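Local atomic coordinates of uncharacterized protein (Cytophaga hutchinsonii, PDB entry 3OMT), a protein that is of unknown function but, as a member of the Xre helix-turn-helix family, probably binds DNA as the antitoxin of a toxin-antitoxin system. Residues R7-L13 and E66-T71. Sequence-based numbering, arbitrary orientation.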
loop_
_atom_site.group_PDB
_atom_site.type_symbol
_atom_site.label_atom_id
_atom_site.label_comp_id
_atom_site.label_asym_id
_atom_site.label_seq_id
_atom_site.Cartn_x
_atom_site.Cartn_y
_atom_site.Cartn_z
ATOM N N ARG A 7 -4.020 7.131 -13.374
ATOM C CA ARG A 7 -4.437 5.897 -12.671
ATOM C C ARG A 7 -5.649 6.117 -11.773
ATOM O O ARG A 7 -5.690 7.071 -10.976
ATOM C CB ARG A 7 -3.294 5.343 -11.810
ATOM C CG ARG A 7 -3.620 4.084 -11.042
ATOM C CD ARG A 7 -2.434 3.565 -10.264
ATOM N NE ARG A 7 -1.373 3.064 -11.142
ATOM C CZ ARG A 7 -1.309 1.815 -11.588
ATOM N NH1 ARG A 7 -2.260 0.958 -11.261
ATOM N NH2 ARG A 7 -0.299 1.423 -12.361
ATOM N N LYS A 8 -6.614 5.210 -11.909
ATOM C CA LYS A 8 -7.790 5.167 -11.051
ATOM C C LYS A 8 -7.848 3.914 -10.188
ATOM O O LYS A 8 -8.532 3.907 -9.147
ATOM C CB LYS A 8 -9.041 5.228 -11.887
ATOM C CG LYS A 8 -9.176 6.547 -12.617
ATOM C CD LYS A 8 -10.446 6.547 -13.421
ATOM C CE LYS A 8 -10.504 7.758 -14.302
ATOM N NZ LYS A 8 -10.531 9.050 -13.539
ATOM N N ILE A 9 -7.152 2.866 -10.610
ATOM C CA ILE A 9 -7.176 1.581 -9.959
ATOM C C ILE A 9 -5.870 1.330 -9.216
ATOM O O ILE A 9 -4.820 1.270 -9.826
ATOM C CB ILE A 9 -7.439 0.434 -10.975
ATOM C CG1 ILE A 9 -8.781 0.647 -11.712
ATOM C CG2 ILE A 9 -7.410 -0.930 -10.215
ATOM C CD1 ILE A 9 -10.010 0.770 -10.756
ATOM N N PHE A 10 -5.962 1.159 -7.898
ATOM C CA PHE A 10 -4.818 0.990 -7.016
ATOM C C PHE A 10 -4.897 -0.320 -6.248
ATOM O O PHE A 10 -3.859 -0.986 -6.030
ATOM C CB PHE A 10 -4.724 2.150 -6.013
ATOM C CG PHE A 10 -4.530 3.492 -6.649
ATOM C CD1 PHE A 10 -3.272 4.049 -6.753
ATOM C CD2 PHE A 10 -5.624 4.200 -7.104
ATOM C CE1 PHE A 10 -3.102 5.293 -7.341
ATOM C CE2 PHE A 10 -5.489 5.481 -7.631
ATOM C CZ PHE A 10 -4.215 6.009 -7.790
ATOM N N ASN A 11 -6.096 -0.714 -5.827
ATOM C CA ASN A 11 -6.251 -1.939 -5.071
ATOM C C ASN A 11 -7.055 -2.948 -5.865
ATOM O O ASN A 11 -7.816 -2.596 -6.783
ATOM C CB ASN A 11 -6.800 -1.665 -3.637
ATOM C CG ASN A 11 -8.303 -1.453 -3.597
ATOM O OD1 ASN A 11 -9.070 -2.391 -3.865
ATOM N ND2 ASN A 11 -8.745 -0.219 -3.273
ATOM N N ARG A 12 -6.901 -4.199 -5.480
ATOM C CA ARG A 12 -7.735 -5.272 -5.987
ATOM C C ARG A 12 -8.474 -6.035 -4.860
ATOM O O ARG A 12 -8.692 -7.272 -4.933
ATOM C CB ARG A 12 -6.951 -6.178 -6.902
ATOM C CG ARG A 12 -5.730 -6.754 -6.325
ATOM C CD ARG A 12 -4.922 -7.632 -7.328
ATOM N NE ARG A 12 -5.667 -8.776 -7.850
ATOM C CZ ARG A 12 -5.755 -9.971 -7.261
ATOM N NH1 ARG A 12 -5.133 -10.181 -6.129
ATOM N NH2 ARG A 12 -6.433 -10.981 -7.838
ATOM N N LEU A 13 -8.951 -5.273 -3.880
ATOM C CA LEU A 13 -9.702 -5.840 -2.771
ATOM C C LEU A 13 -10.946 -6.588 -3.216
ATOM O O LEU A 13 -11.199 -7.697 -2.740
ATOM C CB LEU A 13 -10.066 -4.775 -1.769
ATOM C CG LEU A 13 -10.890 -5.249 -0.565
ATOM C CD1 LEU A 13 -10.181 -6.370 0.223
ATOM C CD2 LEU A 13 -11.178 -4.011 0.333
ATOM N N GLU A 66 -0.958 -8.956 -2.361
ATOM C CA GLU A 66 -2.000 -9.336 -3.305
ATOM C C GLU A 66 -3.188 -8.358 -3.320
ATOM O O GLU A 66 -3.991 -8.400 -4.235
ATOM C CB GLU A 66 -2.510 -10.771 -2.995
ATOM C CG GLU A 66 -1.420 -11.786 -3.215
ATOM C CD GLU A 66 -1.881 -13.200 -2.981
ATOM O OE1 GLU A 66 -3.111 -13.438 -2.992
ATOM O OE2 GLU A 66 -0.993 -14.077 -2.807
ATOM N N LEU A 67 -3.305 -7.489 -2.302
ATOM C CA LEU A 67 -4.408 -6.533 -2.244
ATOM C C LEU A 67 -4.168 -5.349 -3.155
ATOM O O LEU A 67 -5.072 -4.579 -3.373
ATOM C CB LEU A 67 -4.594 -6.041 -0.832
ATOM C CG LEU A 67 -5.030 -7.076 0.222
ATOM C CD1 LEU A 67 -5.046 -6.509 1.658
ATOM C CD2 LEU A 67 -6.352 -7.752 -0.199
ATOM N N ILE A 68 -2.936 -5.184 -3.642
ATOM C CA ILE A 68 -2.506 -4.034 -4.461
ATOM C C ILE A 68 -2.327 -4.533 -5.897
ATOM O O ILE A 68 -1.808 -5.635 -6.095
ATOM C CB ILE A 68 -1.152 -3.475 -3.895
ATOM C CG1 ILE A 68 -1.331 -3.143 -2.412
ATOM C CG2 ILE A 68 -0.650 -2.270 -4.728
ATOM C CD1 ILE A 68 -2.512 -2.265 -2.202
ATOM N N VAL A 69 -2.707 -3.743 -6.892
ATOM C CA VAL A 69 -2.458 -4.172 -8.274
ATOM C C VAL A 69 -0.944 -4.069 -8.555
ATOM O O VAL A 69 -0.250 -3.167 -8.063
ATOM C CB VAL A 69 -3.269 -3.386 -9.318
ATOM C CG1 VAL A 69 -4.783 -3.618 -9.095
ATOM C CG2 VAL A 69 -2.974 -1.838 -9.299
ATOM N N SER A 70 -0.440 -5.050 -9.297
ATOM C CA SER A 70 0.939 -5.029 -9.758
ATOM C C SER A 70 1.235 -3.908 -10.753
ATOM O O SER A 70 0.401 -3.554 -11.599
ATOM C CB SER A 70 1.249 -6.393 -10.387
ATOM O OG SER A 70 2.561 -6.369 -10.864
ATOM N N THR A 71 2.446 -3.357 -10.688
ATOM C CA THR A 71 2.893 -2.423 -11.692
ATOM C C THR A 71 4.125 -2.945 -12.457
ATOM O O THR A 71 4.729 -2.192 -13.208
ATOM C CB THR A 71 3.190 -1.063 -11.088
ATOM O OG1 THR A 71 4.289 -1.159 -10.166
ATOM C CG2 THR A 71 1.983 -0.492 -10.433
HETATM O O HOH W 1 -1.283 -1.508 -12.380
HETATM O O HOH W 2 -4.916 -12.842 -5.018
#
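Phe10 and Arg12 hold Leu67 and Val69 through two backbone hydrogen bonds that frame the pair Asn11–Ile68 as a single isolated beta bridge. Val69 N donates to Phe10 O at 3.1 Å and Arg12 N to Leu67 O at 2.8 Å; both bonds are nearly straight, at 170° and 168°.

The Arg12 side chain adds a third grip. Its CG lies between the backbone N and carbonyl carbon (chi1 55°), and a bend at chi3 brings NH1 to Glu66 O at 2.8 Å, with the acceptor close to the guanidinium plane. Water 2 joins the same NH1 to Glu66 OE1, so the opposite charges meet indirectly, while NH2 forms a salt bridge with Glu19. Arg7 NH1 instead folds back onto Ile9 O of its own segment, and its polar link across the contact runs through water 1 to Ser70 O. With two partners at the edge of its guanidinium, the group is held in place where Val69 CG2 and Thr71 CG2 approach it obliquely, at 3.5 Å from NH1 and NH2 respectively.

Apolar contacts are few: the Ile9 side chain crosses that of Val69 at about a right angle, CG2 to CG1 3.9 Å, and Leu13 and Leu67 lie side by side, pointing the same way, CD1 to CD2 4.1 Å.

The second subunit adds Phe54, edge-to-face with Phe10, and Val64, whose N binds Thr71 OG1, placing this junction at the dimer interface. Asn11 OD1 accepts from Leu13 N in an Asx turn leading into helix 13-20, whereas its ND2 is bound by Trp41 O and Gln47. Leu13 and Leu67 both rest on Ile56 of helix 50-60, tying the chain's two terminal segments to the helical core.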